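Local coordinates for protein 8-amino-8-demethylriboflavin N,N-dimethyltransferase (Streptomyces davawensis, PDB 4D7K) that catalyses the two successive S-adenosylmethionine-dependent N-methylations that turn 8-amino-8-demethyl-D-riboflavin into the antibiotic roseoflavin, working as a homodimer, at residues G127-Q132 and L305-H310; L282-V287 and W337-C342. One frame throughout, in Å; residues are numbered along the deposited sequence.

Contact 1: residues G127-Q132 and L305-H310; sequences GVPAFQ and LVEGEH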
loop_
_atom_site.group_PDB
_atom_site.type_symbol
_atom_site.label_atom_id
_atom_site.label_comp_id
_atom_site.label_asym_id
_atom_site.label_seq_id
_atom_site.Cartn_x
_atom_site.Cartn_y
_atom_site.Cartn_z
ATOM N N GLY A 127 18.414 12.131 9.750
ATOM C CA GLY A 127 18.866 12.980 8.663
ATOM C C GLY A 127 19.509 12.152 7.570
ATOM O O GLY A 127 19.835 12.660 6.499
ATOM N N VAL A 128 19.692 10.867 7.853
ATOM C CA VAL A 128 20.245 9.931 6.885
ATOM C C VAL A 128 19.124 9.310 6.051
ATOM O O VAL A 128 18.068 8.969 6.590
ATOM C CB VAL A 128 21.057 8.823 7.591
ATOM C CG1 VAL A 128 21.586 7.811 6.585
ATOM C CG2 VAL A 128 22.201 9.438 8.394
ATOM N N PRO A 129 19.328 9.203 4.728
ATOM C CA PRO A 129 18.392 8.456 3.880
ATOM C C PRO A 129 18.101 7.085 4.482
ATOM O O PRO A 129 19.025 6.415 4.951
ATOM C CB PRO A 129 19.134 8.332 2.540
ATOM C CG PRO A 129 20.444 9.105 2.709
ATOM C CD PRO A 129 20.317 9.945 3.932
ATOM N N ALA A 130 16.833 6.693 4.484
ATOM C CA ALA A 130 16.394 5.497 5.195
ATOM C C ALA A 130 17.092 4.224 4.717
ATOM O O ALA A 130 17.443 3.367 5.529
ATOM C CB ALA A 130 14.894 5.347 5.069
ATOM N N PHE A 131 17.299 4.110 3.408
ATOM C CA PHE A 131 17.926 2.924 2.838
ATOM C C PHE A 131 19.328 2.715 3.405
ATOM O O PHE A 131 19.751 1.582 3.638
ATOM C CB PHE A 131 17.985 3.025 1.309
ATOM C CG PHE A 131 18.430 1.753 0.630
ATOM C CD1 PHE A 131 19.777 1.464 0.472
ATOM C CD2 PHE A 131 17.496 0.853 0.143
ATOM C CE1 PHE A 131 20.186 0.296 -0.150
ATOM C CE2 PHE A 131 17.894 -0.314 -0.482
ATOM C CZ PHE A 131 19.245 -0.597 -0.630
ATOM N N GLN A 132 20.040 3.810 3.644
ATOM C CA GLN A 132 21.415 3.728 4.126
ATOM C C GLN A 132 21.499 3.467 5.628
ATOM O O GLN A 132 22.590 3.297 6.171
ATOM C CB GLN A 132 22.175 5.009 3.781
ATOM C CG GLN A 132 22.239 5.302 2.293
ATOM C CD GLN A 132 23.033 6.554 1.979
ATOM O OE1 GLN A 132 23.836 7.015 2.793
ATOM N NE2 GLN A 132 22.807 7.116 0.797
ATOM N N LEU A 305 15.174 6.575 -0.350
ATOM C CA LEU A 305 16.158 5.860 -1.158
ATOM C C LEU A 305 17.488 6.583 -1.293
ATOM O O LEU A 305 18.538 6.003 -1.034
ATOM C CB LEU A 305 15.594 5.582 -2.554
ATOM C CG LEU A 305 14.400 4.628 -2.629
ATOM C CD1 LEU A 305 13.858 4.566 -4.045
ATOM C CD2 LEU A 305 14.790 3.240 -2.139
ATOM N N VAL A 306 17.448 7.845 -1.706
ATOM C CA VAL A 306 18.676 8.560 -2.029
ATOM C C VAL A 306 18.946 9.759 -1.124
ATOM O O VAL A 306 18.119 10.127 -0.289
ATOM C CB VAL A 306 18.658 9.039 -3.484
ATOM C CG1 VAL A 306 18.563 7.846 -4.419
ATOM C CG2 VAL A 306 17.500 9.985 -3.704
ATOM N N GLU A 307 20.116 10.361 -1.298
ATOM C CA GLU A 307 20.545 11.474 -0.460
ATOM C C GLU A 307 20.218 12.816 -1.115
ATOM O O GLU A 307 20.138 13.847 -0.443
ATOM C CB GLU A 307 22.044 11.360 -0.171
ATOM C CG GLU A 307 22.539 12.230 0.973
ATOM C CD GLU A 307 23.088 13.558 0.496
ATOM O OE1 GLU A 307 23.203 13.746 -0.733
ATOM O OE2 GLU A 307 23.410 14.411 1.351
ATOM N N GLY A 308 20.017 12.795 -2.428
ATOM C CA GLY A 308 19.707 13.997 -3.178
ATOM C C GLY A 308 18.339 14.572 -2.855
ATOM O O GLY A 308 17.487 13.894 -2.276
ATOM N N GLU A 309 18.126 15.824 -3.248
ATOM C CA GLU A 309 16.894 16.531 -2.926
ATOM C C GLU A 309 16.427 17.425 -4.080
ATOM O O GLU A 309 17.238 17.918 -4.864
ATOM C CB GLU A 309 17.098 17.363 -1.658
ATOM C CG GLU A 309 15.821 17.843 -0.993
ATOM C CD GLU A 309 16.088 18.615 0.286
ATOM O OE1 GLU A 309 17.261 18.961 0.539
ATOM O OE2 GLU A 309 15.127 18.877 1.040
ATOM N N HIS A 310 15.114 17.622 -4.185
ATOM C CA HIS A 310 14.561 18.556 -5.155
ATOM C C HIS A 310 14.815 19.976 -4.683
ATOM O O HIS A 310 14.972 20.216 -3.485
ATOM C CB HIS A 310 13.064 18.324 -5.355
ATOM C CG HIS A 310 12.730 16.983 -5.925
ATOM N ND1 HIS A 310 13.200 16.558 -7.151
ATOM C CD2 HIS A 310 11.964 15.974 -5.446
ATOM C CE1 HIS A 310 12.744 15.342 -7.397
ATOM N NE2 HIS A 310 11.991 14.966 -6.378
HETATM O O HOH W 1 21.054 5.629 -1.405
#

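Contact 2: residues L282-V287 and W337-C342; sequences LILDSV and WAVIEC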
loop_
_atom_site.group_PDB
_atom_site.type_symbol
_atom_site.label_atom_id
_atom_site.label_comp_id
_atom_site.label_asym_id
_atom_site.label_seq_id
_atom_site.Cartn_x
_atom_site.Cartn_y
_atom_site.Cartn_z
ATOM N N LEU A 282 16.398 23.530 -20.830
ATOM C CA LEU A 282 15.164 23.042 -20.220
ATOM C C LEU A 282 15.473 22.020 -19.134
ATOM O O LEU A 282 15.986 20.940 -19.421
ATOM C CB LEU A 282 14.244 22.425 -21.276
ATOM C CG LEU A 282 14.042 23.224 -22.568
ATOM C CD1 LEU A 282 13.176 22.443 -23.538
ATOM C CD2 LEU A 282 13.439 24.602 -22.287
ATOM N N ILE A 283 15.170 22.362 -17.888
ATOM C CA ILE A 283 15.416 21.442 -16.787
ATOM C C ILE A 283 14.119 20.772 -16.349
ATOM O O ILE A 283 13.170 21.429 -15.925
ATOM C CB ILE A 283 16.066 22.149 -15.585
ATOM C CG1 ILE A 283 17.354 22.851 -16.017
ATOM C CG2 ILE A 283 16.368 21.144 -14.481
ATOM C CD1 ILE A 283 18.106 23.511 -14.882
ATOM N N LEU A 284 14.089 19.453 -16.469
ATOM C CA LEU A 284 12.906 18.679 -16.132
ATOM C C LEU A 284 13.059 18.108 -14.726
ATOM O O LEU A 284 13.969 17.327 -14.459
ATOM C CB LEU A 284 12.681 17.564 -17.159
ATOM C CG LEU A 284 11.999 17.910 -18.492
ATOM C CD1 LEU A 284 12.703 19.030 -19.240
ATOM C CD2 LEU A 284 11.909 16.678 -19.374
ATOM N N ASP A 285 12.171 18.512 -13.825
ATOM C CA ASP A 285 12.277 18.108 -12.431
ATOM C C ASP A 285 10.979 18.388 -11.685
ATOM O O ASP A 285 10.056 18.996 -12.228
ATOM C CB ASP A 285 13.441 18.840 -11.751
ATOM C CG ASP A 285 13.984 18.096 -10.539
ATOM O OD1 ASP A 285 13.355 17.111 -10.098
ATOM O OD2 ASP A 285 15.045 18.505 -10.019
ATOM N N SER A 286 10.911 17.925 -10.442
ATOM C CA SER A 286 9.849 18.324 -9.534
ATOM C C SER A 286 10.341 19.520 -8.725
ATOM O O SER A 286 11.431 19.483 -8.155
ATOM C CB SER A 286 9.447 17.170 -8.616
ATOM O OG SER A 286 8.396 17.553 -7.748
ATOM N N VAL A 287 9.547 20.582 -8.685
ATOM C CA VAL A 287 9.972 21.809 -8.024
ATOM C C VAL A 287 9.212 22.027 -6.721
ATOM O O VAL A 287 7.989 22.184 -6.719
ATOM C CB VAL A 287 9.788 23.028 -8.948
ATOM C CG1 VAL A 287 10.185 24.312 -8.236
ATOM C CG2 VAL A 287 10.600 22.846 -10.218
ATOM N N TRP A 337 5.802 16.737 -12.237
ATOM C CA TRP A 337 6.972 17.290 -12.890
ATOM C C TRP A 337 6.708 18.662 -13.486
ATOM O O TRP A 337 5.563 19.098 -13.609
ATOM C CB TRP A 337 7.459 16.330 -13.976
ATOM C CG TRP A 337 7.535 14.914 -13.506
ATOM C CD1 TRP A 337 6.734 13.880 -13.889
ATOM C CD2 TRP A 337 8.454 14.375 -12.547
ATOM N NE1 TRP A 337 7.100 12.729 -13.236
ATOM C CE2 TRP A 337 8.155 13.006 -12.402
ATOM C CE3 TRP A 337 9.504 14.917 -11.796
ATOM C CZ2 TRP A 337 8.862 12.171 -11.539
ATOM C CZ3 TRP A 337 10.206 14.086 -10.937
ATOM C CH2 TRP A 337 9.883 12.727 -10.817
ATOM N N ALA A 338 7.785 19.339 -13.851
ATOM C CA ALA A 338 7.693 20.657 -14.447
ATOM C C ALA A 338 8.835 20.865 -15.428
ATOM O O ALA A 338 9.889 20.242 -15.305
ATOM C CB ALA A 338 7.713 21.730 -13.369
ATOM N N VAL A 339 8.621 21.734 -16.406
ATOM C CA VAL A 339 9.700 22.114 -17.299
ATOM C C VAL A 339 10.209 23.499 -16.929
ATOM O O VAL A 339 9.509 24.496 -17.109
ATOM C CB VAL A 339 9.260 22.098 -18.768
ATOM C CG1 VAL A 339 10.384 22.603 -19.659
ATOM C CG2 VAL A 339 8.854 20.696 -19.173
ATOM N N ILE A 340 11.422 23.549 -16.389
ATOM C CA ILE A 340 12.057 24.816 -16.059
ATOM C C ILE A 340 12.717 25.384 -17.305
ATOM O O ILE A 340 13.738 24.879 -17.754
ATOM C CB ILE A 340 13.112 24.660 -14.946
ATOM C CG1 ILE A 340 12.501 23.987 -13.716
ATOM C CG2 ILE A 340 13.703 26.015 -14.572
ATOM C CD1 ILE A 340 13.486 23.780 -12.576
ATOM N N GLU A 341 12.124 26.426 -17.874
ATOM C CA GLU A 341 12.682 27.040 -19.072
ATOM C C GLU A 341 13.696 28.116 -18.697
ATOM O O GLU A 341 13.351 29.103 -18.047
ATOM C CB GLU A 341 11.572 27.628 -19.941
ATOM C CG GLU A 341 12.060 28.181 -21.264
ATOM C CD GLU A 341 10.978 28.931 -22.014
ATOM O OE1 GLU A 341 9.798 28.816 -21.624
ATOM O OE2 GLU A 341 11.309 29.638 -22.988
ATOM N N CYS A 342 14.946 27.921 -19.107
ATOM C CA CYS A 342 16.025 28.843 -18.750
ATOM C C CYS A 342 16.640 29.510 -19.971
ATOM O O CYS A 342 16.804 28.888 -21.020
ATOM C CB CYS A 342 17.118 28.113 -17.968
ATOM S SG CYS A 342 16.541 27.268 -16.489
#

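Contact 1: residues G127-Q132 and L305-H310
P129 and F131, where the chain enters the short helix 131-134, pack on L305, V306 and E307, where helix 293-305 gives way to the loop that follows, joining two helical parts of the O-methyltransferase domain. The pyrrolidine ring of P129 meets two residues: its CB sits 3.5 Å from V306 O, while its CG lies 4.0 Å from both CA and CB of E307. Because CG of E307 is anti to its backbone N (chi1 -165°) it stays near this ring, and the carboxylate beyond it leads away. P129 also packs against R62 of the second subunit, so this part of the chain also takes part in the dimer contact.

F131 approaches with the root of its side chain, CB lying 3.8 Å from L305 O. Its ring then turns away to stack with H135 and to meet F142 edge-to-face. A methyl-to-ring contact remains, L305 CD2 standing 4.3 Å from F131 CD2 in an oblique position. Q132 N makes a weak bond of 3.1 Å to P129 O.

The polar link between the segments is indirect. L305 O, the carbonyl beside F131 CB, accepts a hydrogen bond of 2.6 Å from a water oxygen, and this water in turn accepts one from the side-chain amide of Q132, with NE2 3.2 Å from the water oxygen.

Contact 2: residues L282-V287 and W337-C342
I283 and I340 form one of the two hydrogen-bonded pairs between antiparallel strands 280-285 and 337-344 in the seven-stranded mixed sheet of the class I methyltransferase fold, where 337-344 lies antiparallel to both its neighbours, 280-285 and 325-333, the reversed strand of this fold. The short segments run at 160° to each other. Both bonds of the pair are nearly straight, I340 N reaching I283 O at 2.8 Å and I283 N reaching I340 O at 2.9 Å. On this face the packing is close: I283 CB lies 3.9 Å from I340 CB. I340 CG1 lies anti to the carbonyl carbon (chi1 -54°), 3.4 Å from I283 O; I340 CD1 reaches V287 CG2 at 3.8 Å. W316 of helix 313-322 packs on both isoleucines.

The opposite face is looser. There L284 CD1 and V339 CG2 touch at 4.2 Å, the two side chains lying side by side with F170 against both. L282 and E341 run alongside each other, but the carboxylate of E341 turns to other partners, forming salt bridges with R178 and R280 and a hydrogen bond with H331.

Toward partly exposed W337 one bond of the next pair bends: A338 N meets D285 O at 134°. The indole comes edge-on to the chain, W337 CE3 lying 3.6 Å from S286 N. S286 N also donates to D285 OD1, 2.6 Å away, meeting it from above the carboxylate plane.

Overall arrangement
Contacts 1 and 2 belong to the same O-methyltransferase domain, with centres about 21 Å apart, and their segments alternate along the chain. Segment 305-310 connects them: one end meets the turn at 127-132, while H310 at the other packs on 282-287, with its ND1 3.0 Å from D285 OD1 and its CB 3.4 Å from S286 O. The chain thus passes from the loop packing that borders the second subunit to the end of strand 280-285 in the sheet. E255 lies at this junction, near D285 and touched by H310. Both contacts lie away from D209 and G235-F237, the predicted S-adenosylmethionine-binding residues.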